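Local coordinates for conserved hypothetical protein (Bacteroides thetaiotaomicron, PDB 2FB6) that is of unknown function but forms a small single-chain alpha/beta domain built on a parallel five-stranded sheet, a layout consistent with a DsrE-like fold, at residues A[16-19]-A[20-23]; A[27-30]-A[31-35]; A[104-107]-A[108-112]. All coordinates share one frame; numbering follows the deposited sequence.

Interaction 1. Residues A[16-19]-A[20-23]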
loop_
_atom_site.group_PDB
_atom_site.type_symbol
_atom_site.label_atom_id
_atom_site.label_comp_id
_atom_site.label_asym_id
_atom_site.label_seq_id
_atom_site.Cartn_x
_atom_site.Cartn_y
_atom_site.Cartn_z
ATOM N N THR A 16 0.177 -7.999 6.200
ATOM C CA THR A 16 -0.573 -9.254 6.365
ATOM C C THR A 16 -0.867 -9.963 5.048
ATOM O O THR A 16 -1.059 -9.317 4.006
ATOM C CB THR A 16 -1.898 -9.033 7.133
ATOM O OG1 THR A 16 -2.477 -10.311 7.421
ATOM C CG2 THR A 16 -2.896 -8.173 6.339
ATOM N N ASP A 17 -0.917 -11.294 5.101
ATOM C CA ASP A 17 -1.442 -12.051 3.975
ATOM C C ASP A 17 -2.785 -12.701 4.309
ATOM O O ASP A 17 -3.224 -13.599 3.596
ATOM C CB ASP A 17 -0.425 -13.079 3.447
ATOM C CG ASP A 17 -0.041 -14.125 4.479
ATOM O OD1 ASP A 17 -0.617 -14.157 5.590
ATOM O OD2 ASP A 17 0.835 -14.957 4.137
ATOM N N ASN A 18 -3.446 -12.205 5.357
ATOM C CA ASN A 18 -4.782 -12.686 5.694
ATOM C C ASN A 18 -5.787 -12.093 4.715
ATOM O O ASN A 18 -6.052 -10.889 4.743
ATOM C CB ASN A 18 -5.166 -12.314 7.120
ATOM C CG ASN A 18 -6.485 -12.917 7.522
ATOM O OD1 ASN A 18 -7.534 -12.521 7.034
ATOM N ND2 ASN A 18 -6.436 -13.904 8.391
ATOM N N LYS A 19 -6.337 -12.921 3.833
ATOM C CA LYS A 19 -7.255 -12.421 2.802
ATOM C C LYS A 19 -8.518 -11.782 3.379
ATOM O O LYS A 19 -8.984 -10.772 2.861
ATOM C CB LYS A 19 -7.588 -13.515 1.779
ATOM C CG LYS A 19 -6.376 -13.865 0.920
ATOM C CD LYS A 19 -6.661 -14.959 -0.107
ATOM C CE LYS A 19 -7.586 -14.473 -1.210
ATOM N NZ LYS A 19 -7.797 -15.519 -2.270
ATOM N N ASP A 20 -9.057 -12.337 4.469
ATOM C CA ASP A 20 -10.259 -11.748 5.073
ATOM C C ASP A 20 -10.003 -10.309 5.478
ATOM O O ASP A 20 -10.828 -9.426 5.229
ATOM C CB ASP A 20 -10.761 -12.572 6.272
ATOM C CG ASP A 20 -11.618 -13.760 5.867
ATOM O OD1 ASP A 20 -12.130 -13.800 4.737
ATOM O OD2 ASP A 20 -11.784 -14.667 6.710
ATOM N N THR A 21 -8.844 -10.062 6.082
ATOM C CA THR A 21 -8.505 -8.702 6.488
ATOM C C THR A 21 -8.166 -7.804 5.288
ATOM O O THR A 21 -8.567 -6.639 5.250
ATOM C CB THR A 21 -7.414 -8.718 7.549
ATOM O OG1 THR A 21 -7.973 -9.315 8.728
ATOM C CG2 THR A 21 -6.885 -7.309 7.855
ATOM N N VAL A 22 -7.464 -8.356 4.301
ATOM C CA VAL A 22 -7.147 -7.575 3.098
ATOM C C VAL A 22 -8.405 -7.082 2.403
ATOM O O VAL A 22 -8.501 -5.904 2.084
ATOM C CB VAL A 22 -6.257 -8.382 2.113
ATOM C CG1 VAL A 22 -6.179 -7.705 0.722
ATOM C CG2 VAL A 22 -4.864 -8.555 2.701
ATOM N N PHE A 23 -9.368 -7.966 2.164
ATOM C CA PHE A 23 -10.510 -7.561 1.379
ATOM C C PHE A 23 -11.452 -6.708 2.227
ATOM O O PHE A 23 -11.854 -5.601 1.819
ATOM C CB PHE A 23 -11.229 -8.776 0.794
ATOM C CG PHE A 23 -10.428 -9.532 -0.252
ATOM C CD1 PHE A 23 -9.999 -8.905 -1.420
ATOM C CD2 PHE A 23 -10.151 -10.877 -0.081
ATOM C CE1 PHE A 23 -9.288 -9.613 -2.399
ATOM C CE2 PHE A 23 -9.439 -11.592 -1.054
ATOM C CZ PHE A 23 -9.007 -10.946 -2.200
#
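The Phe23 ring and the Lys19 chain run side by side in the same direction, and the lysine meets the ring at its CE2 corner. Between the two side chains the closest approach is Lys19 CE to Phe23 CE2, 3.4 Å, with CZ next, while Lys19 CB lies near the same CE2 lower down. The backbone oxygen Lys19 O comes nearer still, approaching the ring obliquely at 3.2 Å from Phe23 CD2. A bend in the lysine at chi3 (70°) carries CE to its corner before NZ goes on to a salt bridge with Asp57. The phenylalanine side chain also touches Gln59, Val60 and Glu63 of helix 58-70.

The second flat group is the amide of Asn18. Its OD1 accepts from the backbone N of Thr21, 2.9 Å away, in a fairly straight bond (N-H...O 158°) whose donor is tilted moderately from the plane of the amide carbonyl. With CG anti to its own backbone N (chi1 -175°), the amide reaches forward to the first turn, where the main-chain N-H groups have no preceding turn to bond to. Asn18 is thus the N-cap of helix 19-36, the helix that follows strand 9-14. Just ahead of it sits an ST turn: Thr16 OG1 accepts from Asn18 N at 3.0 Å.

Behind the cap, regular helical bonding starts at once, with Val22 N bonded to Asn18 O and Phe23 N to Lys19 O, each at 2.9 Å. Val22 also packs its CG2 against Asn18 O at 3.3 Å. That methyl passes Thr16 CG2 at 4.2 Å, the two side chains sliding by each other in opposite directions. Thr16 is tied to the end of the chain through backbone bonding with Ile117, and Val22 rests on Leu53 of helix 49-56.

Interaction 2. Residues A[27-30]-A[31-35]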
loop_
_atom_site.group_PDB
_atom_site.type_symbol
_atom_site.label_atom_id
_atom_site.label_comp_id
_atom_site.label_asym_id
_atom_site.label_seq_id
_atom_site.Cartn_x
_atom_site.Cartn_y
_atom_site.Cartn_z
ATOM N N ALA A 27 -8.683 -3.034 1.959
ATOM C CA ALA A 27 -9.083 -2.507 0.652
ATOM C C ALA A 27 -10.392 -1.734 0.732
ATOM O O ALA A 27 -10.533 -0.668 0.119
ATOM C CB ALA A 27 -9.175 -3.616 -0.390
HETATM N N MSE A 28 -11.347 -2.249 1.503
HETATM C CA MSE A 28 -12.627 -1.570 1.604
HETATM C C MSE A 28 -12.491 -0.178 2.225
HETATM O O MSE A 28 -13.065 0.808 1.719
HETATM C CB MSE A 28 -13.622 -2.397 2.391
HETATM C CG MSE A 28 -14.988 -1.811 2.320
HETATM SE SE MSE A 28 -16.175 -2.940 3.268
HETATM C CE MSE A 28 -15.790 -2.338 5.112
ATOM N N TYR A 29 -11.706 -0.062 3.293
ATOM C CA TYR A 29 -11.563 1.253 3.912
ATOM C C TYR A 29 -10.757 2.196 3.012
ATOM O O TYR A 29 -11.111 3.367 2.864
ATOM C CB TYR A 29 -10.928 1.132 5.289
ATOM C CG TYR A 29 -10.774 2.478 5.966
ATOM C CD1 TYR A 29 -11.893 3.259 6.293
ATOM C CD2 TYR A 29 -9.505 2.972 6.296
ATOM C CE1 TYR A 29 -11.750 4.504 6.927
ATOM C CE2 TYR A 29 -9.363 4.204 6.919
ATOM C CZ TYR A 29 -10.473 4.964 7.229
ATOM O OH TYR A 29 -10.279 6.193 7.835
ATOM N N ALA A 30 -9.701 1.686 2.390
ATOM C CA ALA A 30 -8.861 2.543 1.567
ATOM C C ALA A 30 -9.644 3.064 0.354
ATOM O O ALA A 30 -9.639 4.284 0.047
ATOM C CB ALA A 30 -7.606 1.804 1.135
ATOM N N LEU A 31 -10.357 2.159 -0.314
ATOM C CA LEU A 31 -11.119 2.546 -1.512
ATOM C C LEU A 31 -12.218 3.542 -1.192
ATOM O O LEU A 31 -12.383 4.562 -1.888
ATOM C CB LEU A 31 -11.708 1.320 -2.217
ATOM C CG LEU A 31 -10.734 0.588 -3.118
ATOM C CD1 LEU A 31 -11.238 -0.816 -3.397
ATOM C CD2 LEU A 31 -10.568 1.400 -4.418
ATOM N N ASN A 32 -12.985 3.257 -0.143
ATOM C CA ASN A 32 -14.080 4.155 0.218
ATOM C C ASN A 32 -13.551 5.498 0.690
ATOM O O ASN A 32 -14.100 6.552 0.336
ATOM C CB ASN A 32 -14.984 3.514 1.265
ATOM C CG ASN A 32 -16.013 2.600 0.636
ATOM O OD1 ASN A 32 -17.118 3.034 0.329
ATOM N ND2 ASN A 32 -15.647 1.333 0.409
ATOM N N SER A 33 -12.478 5.466 1.481
ATOM C CA SER A 33 -11.851 6.702 1.948
ATOM C C SER A 33 -11.437 7.590 0.792
ATOM O O SER A 33 -11.662 8.816 0.836
ATOM C CB SER A 33 -10.617 6.420 2.809
ATOM O OG SER A 33 -10.977 5.893 4.060
ATOM N N LYS A 34 -10.790 6.988 -0.210
ATOM C CA LYS A 34 -10.293 7.747 -1.357
ATOM C C LYS A 34 -11.452 8.265 -2.201
ATOM O O LYS A 34 -11.501 9.445 -2.557
ATOM C CB LYS A 34 -9.350 6.891 -2.210
ATOM C CG LYS A 34 -8.680 7.634 -3.358
ATOM C CD LYS A 34 -7.669 8.662 -2.867
ATOM C CE LYS A 34 -7.128 9.486 -4.026
ATOM N NZ LYS A 34 -6.121 10.488 -3.588
ATOM N N ASN A 35 -12.390 7.382 -2.511
ATOM C CA ASN A 35 -13.491 7.764 -3.380
ATOM C C ASN A 35 -14.432 8.812 -2.764
ATOM O O ASN A 35 -14.973 9.652 -3.487
ATOM C CB ASN A 35 -14.257 6.531 -3.880
ATOM C CG ASN A 35 -13.506 5.761 -4.939
ATOM O OD1 ASN A 35 -12.755 6.322 -5.735
ATOM N ND2 ASN A 35 -13.719 4.450 -4.959
#
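Leu31 begins its turn by donating its backbone N to Ala27 O at 2.9 Å, and its buried side chain lies against that same oxygen, CB being 3.3 Å from Ala27 O. Further out the leucine meets Glu63 and Met67 of helix 58-70.

Asn32 comes next and holds Met28 O twice: its backbone N bonds at 3.1 Å, and its amide ND2 at 2.9 Å, the two donors approaching from opposite faces of the carbonyl plane. Met28 O lies nearly in the asparagine amide plane, 9° out of it. Placing CG beside the backbone N (chi1 -84°) directs the amide back down the helix.

Ser33 repeats the double grip one residue on. Its OG donates to Tyr29 O at 2.8 Å from above the carbonyl plane, while its N bonds the same oxygen from the other face. The same OG also sits over one face of the Tyr29 ring, displaced toward the rim, with OG 3.3 Å from CE1. Since Tyr29 OH is bonded to Trp39 NE1, an alanine at Tyr29 would probably leave that indole N-H without this mate and open a gap beside the Ser33 hydroxyl.

Lys34 closes the series with N bonded to Ala30 O at 2.9 Å; in one of its two modelled conformers its NZ bonds Lys40 O. Two of these i to i-4 backbone bonds, those of Asn32 and Ser33, are doubled by a short polar side chain, within the crossover helix of the beta-alpha-beta unit formed by strand 9-14, helix 19-36 and strand 41-46.

Interaction 3. Residues A[104-107]-A[108-112]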
loop_
_atom_site.group_PDB
_atom_site.type_symbol
_atom_site.label_atom_id
_atom_site.label_comp_id
_atom_site.label_asym_id
_atom_site.label_seq_id
_atom_site.Cartn_x
_atom_site.Cartn_y
_atom_site.Cartn_z
ATOM N N LEU A 104 10.048 4.718 4.840
ATOM C CA LEU A 104 9.312 4.399 6.065
ATOM C C LEU A 104 9.813 5.226 7.238
ATOM O O LEU A 104 9.019 5.730 8.037
ATOM C CB LEU A 104 9.366 2.911 6.390
ATOM C CG LEU A 104 8.618 2.510 7.671
ATOM C CD1 LEU A 104 7.126 2.934 7.691
ATOM C CD2 LEU A 104 8.727 1.016 7.883
ATOM N N THR A 105 11.130 5.350 7.346
ATOM C CA THR A 105 11.718 6.167 8.398
ATOM C C THR A 105 11.171 7.585 8.310
ATOM O O THR A 105 10.729 8.143 9.326
ATOM C CB THR A 105 13.263 6.145 8.330
ATOM O OG1 THR A 105 13.724 4.786 8.371
ATOM C CG2 THR A 105 13.867 6.925 9.511
ATOM N N GLU A 106 11.159 8.159 7.111
ATOM C CA GLU A 106 10.655 9.517 6.952
ATOM C C GLU A 106 9.187 9.631 7.338
ATOM O O GLU A 106 8.783 10.584 8.016
ATOM C CB GLU A 106 10.892 10.011 5.526
ATOM C CG GLU A 106 12.372 10.242 5.227
ATOM C CD GLU A 106 12.926 11.460 5.944
ATOM O OE1 GLU A 106 12.378 12.570 5.738
ATOM O OE2 GLU A 106 13.895 11.312 6.718
ATOM N N TYR A 107 8.378 8.654 6.920
ATOM C CA TYR A 107 6.949 8.694 7.256
ATOM C C TYR A 107 6.767 8.707 8.766
ATOM O O TYR A 107 5.960 9.467 9.300
ATOM C CB TYR A 107 6.190 7.495 6.670
ATOM C CG TYR A 107 6.284 7.324 5.161
ATOM C CD1 TYR A 107 6.416 8.427 4.296
ATOM C CD2 TYR A 107 6.178 6.059 4.595
ATOM C CE1 TYR A 107 6.500 8.254 2.904
ATOM C CE2 TYR A 107 6.245 5.884 3.212
ATOM C CZ TYR A 107 6.394 6.985 2.375
ATOM O OH TYR A 107 6.448 6.820 1.007
ATOM N N LEU A 108 7.522 7.870 9.455
ATOM C CA LEU A 108 7.419 7.806 10.912
ATOM C C LEU A 108 7.911 9.102 11.559
ATOM O O LEU A 108 7.256 9.642 12.457
ATOM C CB LEU A 108 8.220 6.610 11.435
ATOM C CG LEU A 108 7.555 5.254 11.192
ATOM C CD1 LEU A 108 8.577 4.110 11.207
ATOM C CD2 LEU A 108 6.423 4.998 12.208
ATOM N N LYS A 109 9.052 9.602 11.088
ATOM C CA LYS A 109 9.657 10.840 11.642
ATOM C C LYS A 109 8.754 12.044 11.452
ATOM O O LYS A 109 8.747 12.958 12.287
ATOM C CB LYS A 109 11.006 11.125 10.989
ATOM C CG LYS A 109 12.022 10.008 11.184
ATOM C CD LYS A 109 13.025 10.350 12.225
ATOM C CE LYS A 109 14.078 9.271 12.354
ATOM N NZ LYS A 109 14.956 9.533 13.522
ATOM N N ASN A 110 8.004 12.044 10.350
ATOM C CA ASN A 110 7.088 13.148 10.031
ATOM C C ASN A 110 5.785 13.099 10.821
ATOM O O ASN A 110 4.947 13.997 10.686
ATOM C CB ASN A 110 6.785 13.175 8.531
ATOM C CG ASN A 110 8.004 13.492 7.699
ATOM O OD1 ASN A 110 8.988 14.051 8.199
ATOM N ND2 ASN A 110 7.952 13.144 6.423
ATOM N N GLY A 111 5.617 12.059 11.632
ATOM C CA GLY A 111 4.417 11.912 12.450
ATOM C C GLY A 111 3.205 11.498 11.638
ATOM O O GLY A 111 2.063 11.837 11.977
ATOM N N GLU A 112 3.435 10.736 10.572
ATOM C CA GLU A 112 2.318 10.265 9.756
ATOM C C GLU A 112 1.331 9.423 10.525
ATOM O O GLU A 112 1.674 8.793 11.534
ATOM C CB GLU A 112 2.811 9.463 8.559
ATOM C CG GLU A 112 3.327 10.345 7.463
ATOM C CD GLU A 112 2.917 9.867 6.099
ATOM O OE1 GLU A 112 1.772 9.364 5.950
ATOM O OE2 GLU A 112 3.736 10.021 5.172
HETATM O O HOH W 1 10.042 13.569 4.440
HETATM O O HOH W 2 11.645 13.514 8.004
#
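Glu112 runs beside Tyr107, in the same direction, from CB to OE2. Its CB lies 3.2 Å from Tyr107 O, and CG stays close to that oxygen at 3.3 Å. The chain then bends at chi2 (-139°), bringing CD within 4.1 Å of Tyr107 CB. At the tip OE2 stands 3.2 Å from Tyr107 CD1, the carboxylate plane turned 62° against the ring. Both carboxylate oxygens have further partners on strand 9-14: OE2 forms a salt bridge with Lys9, and OE1 a hydrogen bond with Thr11. The tyrosine in turn sends its OH to Glu75.

The backbone beneath these side chains is a Schellman motif ending helix 101-109. Gly111 takes positive phi (74°), Glu112 N bonds Tyr107 O at 3.1 Å, and Gly111 N bonds Leu108 O at 3.0 Å, so the chain leaves the last turn and enters strand 113-116.

Elsewhere on the turn, Leu104 CG and Leu108 CD1 meet at 3.9 Å as apolar neighbours, their side chains crossing at a slant. Thr105 and Lys109 lie alongside each other, CG2 to CE 3.7 Å. Two waters join Glu106 OE1 to the Asn110 amide, one accepting from ND2 and the other donating to OD1; the glutamate has two modelled conformers, and this bridging belongs to one of them.

How the interactions relate
Along the chain the three contacts come in series. Interactions 1 and 2 share helix 19-36, their centres about 15 Å apart: the first is its capped start, the second its later turns, and a probable hydrogen bond from Ala27 N to Val22 O links them. Interaction 3 ends helix 101-109, its centre about 24 Å from that of interaction 1 and about 22 Å from that of interaction 2, with nearest atoms about 13 and 12 Å away. Strand 41-46 lies between the helices: Ser33 touches Ile42, whereas Tyr107 touches Asn43 and Ile45. This is consistent with helices packed on the two sides of one parallel sheet, and the contacts sample the start and later turns of one helix and the end of the other.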